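Local coordinates for protein carboxypeptidase Y inhibitor (Saccharomyces cerevisiae, PDB 1WPX) that inhibits carboxypeptidase Y specifically and potently as a member of the phosphatidylethanolamine-binding protein family, at residues E23-D28 / T95-P100; V39-S42 / P46-M49; H112-D117 / S181-R186. All blocks are in the same frame, centred on the assembly; numbering follows the deposited sequence.

Contact 1: residues E23-D28 / T95-P100; sequences EDVIHD and TDPDAP
V25, just past helix 21-24, meets T95 on strand 90-96 and P97 just beyond it with its two methyls. Beyond CB the side chain forks. CG1 stands anti to the backbone N (chi1 -169°) and comes tip to tip with the T95 methyl, the two ending 4.1 Å apart (V25 CG1 to T95 CG2). The other branch lies beside the V25 backbone N and rests against the proline ring, V25 CG2 being 3.7 Å from P97 CG and 3.8 Å from P97 CB. T95 keeps its hydroxyl for other partners: OG1 bonds to E109 and to the indole N-H of W189. The proline belongs to D96-P97-D98-A99-P100, the DPDxP signature of phosphatidylethanolamine-binding proteins, and the peptide before P100 is cis. D96 OD1 accepts the backbone N-H of D98, an Asx turn, with the donor 39° above the carboxylate plane, while OD2 bonds to H162. D24 and D98 bring like charges within 5.2 Å (OD1 to OD1), and R163 makes salt bridges to both, which would offset their repulsion. V198 of helix 198-203 packs on V25 and T95 alike.

Contact 2: residues V39-S42 / P46-M49; sequences VEYS and PVAM
V47 and V39 face each other in the hairpin of strands 35-40 and 45-47, and a single backbone bond joins the two segments: V47 N donates to V39 O over 3.0 Å. The N-H is nearly straight on the oxygen, at 170°, but the donor sits 36° above the carbonyl plane. On the same side of the sheet the two valine side chains pack obliquely, with V47 CG1 turned toward V39 CB. That same methyl also reaches the Y41 ring, where V47 CG1 lies 4.3 Å from CE2, approaching obliquely. E40 and P46 form the next pair, non-hydrogen-bonded, as suits a proline with no N-H to give. Their side chains are on the other side of the sheet. E40 swings its CG anti to the backbone N (chi1 179°), and the CG methylene comes 4.1 Å from P46 CA before the extended chain carries the carboxylate onward.

In the second shell, Y41 OH bonds to the hydroxyl of Y150, while F166 and P62 pack on both V39 and Y41. N51 grips the returning strand twice, accepting from A48 N and donating to P46 O, and N213 accepts from M49 N. M49 then reaches S12, S15 and Y16 of helix 8-18. A chain of another protein packs against E40, A48 and M49, and A48 O is hydrogen-bonded to it. The whole is an antiparallel beta hairpin, with a classic bulge where Y41 and S42 both face A45.

Contact 3: residues H112-D117 / S181-R186; sequences HLVECD and SKIKDR. With SO4 (sulfate ion), chain G.
V114 and I183 carry the apolar part of this contact, their side chains pointing at each other from the strand and from the loop 181-186. I183 sends CG1 out anti to its own carbonyl carbon and continues extended (chi2 172°), which pushes CD1 forward to meet V114 CG2 at 4.2 Å. The two chains are inclined to one another rather than end-on, and the touch is light, one methyl against another.

Three residues further on, the R186 guanidinium comes near the backbone of H112, approaching its carbonyl obliquely; NH1 stays 4.3 Å from H112 O, too far for a bond. Its charge goes instead to E149, with which NH1 forms a salt bridge.

H112 points its own side chain away from 181-186 and presents the edge of its imidazole to a sulfate, probably from the crystallisation liquor. The sulfur lies in the plane of the ring, and NE2 donates to sulfate O4 over 2.7 Å at 165°. ND1 is hydrogen-bonded to M151 O, so the ring is held at both nitrogens and its rotation is fixed; two acceptors, one of them an anion, would probably stabilise a doubly protonated imidazole. A154 N and Y164 OH also bind the sulfate, which is consistent with the anion-binding pocket known in this family.

Strand 110-120 pairs with strand 90-96, and also with strands 134-140 and 145-148; a classic bulge sets H112 and L113 both opposite M94. The loop lies across the strand's V114 side: I148 touches both I183 and R186, and W201 of helix 198-203 packs against V114 and I183 together.

From the N terminus, helix 21-24 leads into the first segment of contact 1, whose partner starts on the last residues of strand 90-96. Contact 2 is nested within that long loop: it closes a short hairpin between strands 35-40 and 45-47 without touching contact 1, their centres being 19 Å apart. Contact 3 opens after contact 1 has closed, so those two run in series, and it brings the loop before helix 198-203 back to strand 110-120. Contacts 1 and 3 do touch, through D96 CB and H112 CD2, 4.0 Å apart on neighbouring strands. All three reach one antiparallel sheet, tying the end of helix 21-24, the hairpin and the late loop to it.

Contact 1: residues E23-D28 / T95-P100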
loop_
_atom_site.group_PDB
_atom_site.type_symbol
_atom_site.label_atom_id
_atom_site.label_comp_id
_atom_site.label_asym_id
_atom_site.label_seq_id
_atom_site.Cartn_x
_atom_site.Cartn_y
_atom_site.Cartn_z
ATOM N N GLU B 23 4.419 23.411 -8.819
ATOM C CA GLU B 23 5.186 24.640 -8.951
ATOM C C GLU B 23 6.198 24.619 -10.080
ATOM O O GLU B 23 6.358 25.606 -10.790
ATOM C CB GLU B 23 5.899 24.958 -7.633
ATOM C CG GLU B 23 6.070 23.753 -6.721
ATOM C CD GLU B 23 4.758 23.338 -6.061
ATOM O OE1 GLU B 23 4.576 22.127 -5.771
ATOM O OE2 GLU B 23 3.915 24.235 -5.825
ATOM N N ASP B 24 6.884 23.500 -10.252
ATOM C CA ASP B 24 7.884 23.405 -11.304
ATOM C C ASP B 24 7.285 23.217 -12.687
ATOM O O ASP B 24 7.831 23.712 -13.672
ATOM C CB ASP B 24 8.824 22.236 -11.040
ATOM C CG ASP B 24 9.461 22.307 -9.688
ATOM O OD1 ASP B 24 10.200 21.365 -9.328
ATOM O OD2 ASP B 24 9.220 23.309 -8.983
ATOM N N VAL B 25 6.163 22.507 -12.763
ATOM C CA VAL B 25 5.557 22.215 -14.051
ATOM C C VAL B 25 4.202 22.842 -14.341
ATOM O O VAL B 25 4.060 23.587 -15.308
ATOM C CB VAL B 25 5.443 20.696 -14.239
ATOM C CG1 VAL B 25 5.071 20.374 -15.667
ATOM C CG2 VAL B 25 6.757 20.034 -13.872
ATOM N N ILE B 26 3.210 22.537 -13.515
ATOM C CA ILE B 26 1.857 23.053 -13.709
ATOM C C ILE B 26 1.704 24.541 -13.392
ATOM O O ILE B 26 0.837 25.212 -13.948
ATOM C CB ILE B 26 0.853 22.240 -12.864
ATOM C CG1 ILE B 26 0.860 20.781 -13.332
ATOM C CG2 ILE B 26 -0.536 22.831 -12.981
ATOM C CD1 ILE B 26 0.019 19.848 -12.490
ATOM N N HIS B 27 2.549 25.051 -12.504
ATOM C CA HIS B 27 2.506 26.457 -12.110
ATOM C C HIS B 27 1.156 26.902 -11.545
ATOM O O HIS B 27 0.761 28.057 -11.701
ATOM C CB HIS B 27 2.885 27.364 -13.287
ATOM C CG HIS B 27 4.329 27.284 -13.672
ATOM N ND1 HIS B 27 4.771 26.568 -14.764
ATOM C CD2 HIS B 27 5.434 27.817 -13.100
ATOM C CE1 HIS B 27 6.086 26.665 -14.850
ATOM N NE2 HIS B 27 6.514 27.417 -13.852
ATOM N N ASP B 28 0.448 25.990 -10.892
ATOM C CA ASP B 28 -0.835 26.321 -10.292
ATOM C C ASP B 28 -1.052 25.448 -9.068
ATOM O O ASP B 28 -1.361 24.263 -9.190
ATOM C CB ASP B 28 -1.972 26.101 -11.284
ATOM C CG ASP B 28 -3.324 26.452 -10.695
ATOM O OD1 ASP B 28 -4.336 26.362 -11.422
ATOM O OD2 ASP B 28 -3.373 26.822 -9.501
ATOM N N THR B 95 6.637 15.749 -20.456
ATOM C CA THR B 95 7.772 16.645 -20.330
ATOM C C THR B 95 8.663 16.325 -19.128
ATOM O O THR B 95 8.224 15.710 -18.155
ATOM C CB THR B 95 7.302 18.112 -20.225
ATOM O OG1 THR B 95 8.430 18.991 -20.366
ATOM C CG2 THR B 95 6.626 18.356 -18.878
ATOM N N ASP B 96 9.921 16.754 -19.223
ATOM C CA ASP B 96 10.913 16.565 -18.173
ATOM C C ASP B 96 11.383 17.952 -17.729
ATOM O O ASP B 96 12.018 18.669 -18.496
ATOM C CB ASP B 96 12.100 15.754 -18.713
ATOM C CG ASP B 96 13.244 15.637 -17.708
ATOM O OD1 ASP B 96 13.127 16.172 -16.585
ATOM O OD2 ASP B 96 14.267 15.006 -18.044
ATOM N N PRO B 97 11.065 18.353 -16.489
ATOM C CA PRO B 97 11.488 19.674 -16.011
ATOM C C PRO B 97 12.861 19.609 -15.345
ATOM O O PRO B 97 13.350 20.604 -14.799
ATOM C CB PRO B 97 10.396 20.034 -15.021
ATOM C CG PRO B 97 10.150 18.709 -14.355
ATOM C CD PRO B 97 10.164 17.709 -15.515
ATOM N N ASP B 98 13.473 18.429 -15.386
ATOM C CA ASP B 98 14.785 18.225 -14.782
ATOM C C ASP B 98 15.834 17.863 -15.835
ATOM O O ASP B 98 16.521 16.843 -15.733
ATOM C CB ASP B 98 14.702 17.128 -13.714
ATOM C CG ASP B 98 13.656 17.426 -12.660
ATOM O OD1 ASP B 98 13.612 18.576 -12.173
ATOM O OD2 ASP B 98 12.881 16.512 -12.316
ATOM N N ALA B 99 15.942 18.713 -16.851
ATOM C CA ALA B 99 16.894 18.506 -17.930
ATOM C C ALA B 99 17.869 19.678 -17.977
ATOM O O ALA B 99 17.458 20.834 -18.022
ATOM C CB ALA B 99 16.158 18.380 -19.246
ATOM N N PRO B 100 19.180 19.392 -17.954
ATOM C CA PRO B 100 19.778 18.055 -17.886
ATOM C C PRO B 100 19.719 17.414 -16.495
ATOM O O PRO B 100 20.041 16.238 -16.338
ATOM C CB PRO B 100 21.208 18.308 -18.338
ATOM C CG PRO B 100 21.484 19.653 -17.737
ATOM C CD PRO B 100 20.225 20.426 -18.059
#

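Contact 2: residues V39-S42 / P46-M49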
loop_
_atom_site.group_PDB
_atom_site.type_symbol
_atom_site.label_atom_id
_atom_site.label_comp_id
_atom_site.label_asym_id
_atom_site.label_seq_id
_atom_site.Cartn_x
_atom_site.Cartn_y
_atom_site.Cartn_z
ATOM N N VAL B 39 -1.386 5.377 -16.850
ATOM C CA VAL B 39 -0.421 5.248 -17.927
ATOM C C VAL B 39 0.400 3.996 -17.664
ATOM O O VAL B 39 0.737 3.696 -16.520
ATOM C CB VAL B 39 0.513 6.478 -17.968
ATOM C CG1 VAL B 39 1.436 6.407 -19.183
ATOM C CG2 VAL B 39 -0.324 7.762 -17.987
ATOM N N GLU B 40 0.720 3.268 -18.727
ATOM C CA GLU B 40 1.498 2.043 -18.605
ATOM C C GLU B 40 2.317 1.738 -19.856
ATOM O O GLU B 40 1.856 1.948 -20.976
ATOM C CB GLU B 40 0.561 0.875 -18.323
ATOM C CG GLU B 40 1.263 -0.449 -18.211
ATOM C CD GLU B 40 0.292 -1.600 -18.164
ATOM O OE1 GLU B 40 -0.450 -1.786 -19.154
ATOM O OE2 GLU B 40 0.269 -2.313 -17.136
ATOM N N TYR B 41 3.534 1.243 -19.660
ATOM C CA TYR B 41 4.406 0.886 -20.771
ATOM C C TYR B 41 4.223 -0.592 -21.045
ATOM O O TYR B 41 4.211 -1.027 -22.195
ATOM C CB TYR B 41 5.857 1.179 -20.417
ATOM C CG TYR B 41 6.192 2.647 -20.471
ATOM C CD1 TYR B 41 6.453 3.276 -21.688
ATOM C CD2 TYR B 41 6.221 3.418 -19.309
ATOM C CE1 TYR B 41 6.739 4.640 -21.747
ATOM C CE2 TYR B 41 6.503 4.780 -19.358
ATOM C CZ TYR B 41 6.761 5.382 -20.578
ATOM O OH TYR B 41 7.049 6.718 -20.627
ATOM N N SER B 42 4.078 -1.355 -19.968
ATOM C CA SER B 42 3.864 -2.797 -20.042
ATOM C C SER B 42 3.350 -3.253 -18.680
ATOM O O SER B 42 3.502 -2.542 -17.686
ATOM C CB SER B 42 5.164 -3.531 -20.386
ATOM O OG SER B 42 6.120 -3.380 -19.356
ATOM N N PRO B 46 4.163 0.157 -15.049
ATOM C CA PRO B 46 3.077 1.133 -14.949
ATOM C C PRO B 46 3.663 2.407 -14.372
ATOM O O PRO B 46 4.627 2.354 -13.613
ATOM C CB PRO B 46 2.125 0.472 -13.966
ATOM C CG PRO B 46 3.088 -0.138 -12.982
ATOM C CD PRO B 46 4.170 -0.744 -13.880
ATOM N N VAL B 47 3.124 3.556 -14.749
ATOM C CA VAL B 47 3.617 4.787 -14.162
ATOM C C VAL B 47 2.582 5.000 -13.063
ATOM O O VAL B 47 1.398 5.183 -13.343
ATOM C CB VAL B 47 3.678 5.951 -15.208
ATOM C CG1 VAL B 47 3.267 5.432 -16.565
ATOM C CG2 VAL B 47 2.833 7.144 -14.768
ATOM N N ALA B 48 3.031 4.930 -11.812
ATOM C CA ALA B 48 2.135 5.045 -10.676
ATOM C C ALA B 48 2.406 6.182 -9.696
ATOM O O ALA B 48 2.681 5.941 -8.516
ATOM C CB ALA B 48 2.113 3.718 -9.926
ATOM N N MET B 49 2.303 7.416 -10.170
ATOM C CA MET B 49 2.517 8.573 -9.312
ATOM C C MET B 49 3.825 8.531 -8.527
ATOM O O MET B 49 3.815 8.376 -7.304
ATOM C CB MET B 49 1.351 8.721 -8.324
ATOM C CG MET B 49 -0.002 9.009 -8.968
ATOM S SD MET B 49 -0.163 10.669 -9.696
ATOM C CE MET B 49 -0.410 11.623 -8.235
#

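Contact 3: residues H112-D117 / S181-R186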
loop_
_atom_site.group_PDB
_atom_site.type_symbol
_atom_site.label_atom_id
_atom_site.label_comp_id
_atom_site.label_asym_id
_atom_site.label_seq_id
_atom_site.Cartn_x
_atom_site.Cartn_y
_atom_site.Cartn_z
ATOM N N HIS B 112 9.049 15.613 -24.650
ATOM C CA HIS B 112 9.118 14.208 -25.010
ATOM C C HIS B 112 7.961 13.722 -25.875
ATOM O O HIS B 112 8.117 12.796 -26.678
ATOM C CB HIS B 112 9.193 13.360 -23.736
ATOM C CG HIS B 112 10.562 13.294 -23.137
ATOM N ND1 HIS B 112 11.534 12.433 -23.599
ATOM C CD2 HIS B 112 11.133 14.004 -22.136
ATOM C CE1 HIS B 112 12.645 12.614 -22.907
ATOM N NE2 HIS B 112 12.429 13.561 -22.013
ATOM N N LEU B 113 6.802 14.350 -25.727
ATOM C CA LEU B 113 5.641 13.920 -26.485
ATOM C C LEU B 113 4.525 14.945 -26.433
ATOM O O LEU B 113 4.358 15.648 -25.431
ATOM C CB LEU B 113 5.164 12.572 -25.930
ATOM C CG LEU B 113 3.923 11.827 -26.430
ATOM C CD1 LEU B 113 2.687 12.442 -25.825
ATOM C CD2 LEU B 113 3.876 11.837 -27.948
ATOM N N VAL B 114 3.783 15.035 -27.534
ATOM C CA VAL B 114 2.655 15.950 -27.662
ATOM C C VAL B 114 1.694 15.428 -28.717
ATOM O O VAL B 114 1.937 15.577 -29.906
ATOM C CB VAL B 114 3.092 17.368 -28.085
ATOM C CG1 VAL B 114 1.863 18.218 -28.367
ATOM C CG2 VAL B 114 3.908 18.012 -26.994
ATOM N N GLU B 115 0.609 14.807 -28.268
ATOM C CA GLU B 115 -0.412 14.262 -29.156
ATOM C C GLU B 115 -1.675 15.101 -29.019
ATOM O O GLU B 115 -2.120 15.380 -27.901
ATOM C CB GLU B 115 -0.735 12.830 -28.766
ATOM C CG GLU B 115 -0.278 11.797 -29.746
ATOM C CD GLU B 115 -0.877 10.453 -29.430
ATOM O OE1 GLU B 115 -0.572 9.915 -28.344
ATOM O OE2 GLU B 115 -1.661 9.945 -30.261
ATOM N N CYS B 116 -2.266 15.489 -30.146
ATOM C CA CYS B 116 -3.466 16.313 -30.100
ATOM C C CYS B 116 -4.641 15.734 -30.869
ATOM O O CYS B 116 -4.505 14.748 -31.601
ATOM C CB CYS B 116 -3.162 17.711 -30.632
ATOM S SG CYS B 116 -1.715 18.482 -29.890
ATOM N N ASP B 117 -5.796 16.371 -30.688
ATOM C CA ASP B 117 -7.028 15.968 -31.345
ATOM C C ASP B 117 -7.357 14.513 -31.022
ATOM O O ASP B 117 -7.688 13.725 -31.908
ATOM C CB ASP B 117 -6.905 16.154 -32.857
ATOM C CG ASP B 117 -6.250 17.472 -33.230
ATOM O OD1 ASP B 117 -6.691 18.531 -32.728
ATOM O OD2 ASP B 117 -5.289 17.445 -34.033
ATOM N N SER B 181 0.288 27.126 -31.089
ATOM C CA SER B 181 1.608 27.690 -31.341
ATOM C C SER B 181 2.605 26.577 -31.654
ATOM O O SER B 181 2.537 25.487 -31.093
ATOM C CB SER B 181 2.075 28.486 -30.124
ATOM O OG SER B 181 1.915 27.731 -28.936
ATOM N N LYS B 182 3.532 26.855 -32.557
ATOM C CA LYS B 182 4.521 25.862 -32.948
ATOM C C LYS B 182 5.512 25.548 -31.823
ATOM O O LYS B 182 5.647 26.311 -30.864
ATOM C CB LYS B 182 5.274 26.357 -34.187
ATOM C CG LYS B 182 6.105 25.303 -34.897
ATOM C CD LYS B 182 6.730 25.881 -36.167
ATOM C CE LYS B 182 7.529 24.830 -36.931
ATOM N NZ LYS B 182 8.622 24.243 -36.099
ATOM N N ILE B 183 6.187 24.410 -31.943
ATOM C CA ILE B 183 7.184 24.000 -30.963
ATOM C C ILE B 183 8.515 23.832 -31.691
ATOM O O ILE B 183 8.795 22.769 -32.248
ATOM C CB ILE B 183 6.797 22.666 -30.284
ATOM C CG1 ILE B 183 5.504 22.843 -29.485
ATOM C CG2 ILE B 183 7.911 22.203 -29.358
ATOM C CD1 ILE B 183 4.943 21.544 -28.929
ATOM N N LYS B 184 9.313 24.902 -31.694
ATOM C CA LYS B 184 10.623 24.933 -32.346
ATOM C C LYS B 184 11.288 23.567 -32.243
ATOM O O LYS B 184 11.512 22.893 -33.249
ATOM C CB LYS B 184 11.498 25.998 -31.681
ATOM C CG LYS B 184 12.893 26.176 -32.282
ATOM C CD LYS B 184 13.643 27.313 -31.577
ATOM C CE LYS B 184 14.948 27.678 -32.281
ATOM N NZ LYS B 184 15.576 28.904 -31.687
ATOM N N ASP B 185 11.609 23.171 -31.017
ATOM C CA ASP B 185 12.207 21.870 -30.765
ATOM C C ASP B 185 12.086 21.512 -29.286
ATOM O O ASP B 185 11.442 22.229 -28.519
ATOM C CB ASP B 185 13.663 21.821 -31.254
ATOM C CG ASP B 185 14.560 22.799 -30.541
ATOM O OD1 ASP B 185 14.116 23.938 -30.277
ATOM O OD2 ASP B 185 15.720 22.428 -30.263
ATOM N N ARG B 186 12.708 20.408 -28.892
ATOM C CA ARG B 186 12.617 19.897 -27.527
ATOM C C ARG B 186 13.192 20.709 -26.369
ATOM O O ARG B 186 12.450 21.118 -25.474
ATOM C CB ARG B 186 13.144 18.466 -27.527
ATOM C CG ARG B 186 12.375 17.666 -28.560
ATOM C CD ARG B 186 12.656 16.192 -28.571
ATOM N NE ARG B 186 11.494 15.489 -29.102
ATOM C CZ ARG B 186 11.553 14.344 -29.764
ATOM N NH1 ARG B 186 10.442 13.778 -30.207
ATOM N NH2 ARG B 186 12.729 13.772 -29.995
HETATM S S SO4 G . 15.666 13.803 -21.023
HETATM O O1 SO4 G . 16.068 14.243 -22.371
HETATM O O2 SO4 G . 15.291 12.377 -21.070
HETATM O O3 SO4 G . 16.793 13.993 -20.090
HETATM O O4 SO4 G . 14.519 14.609 -20.569
#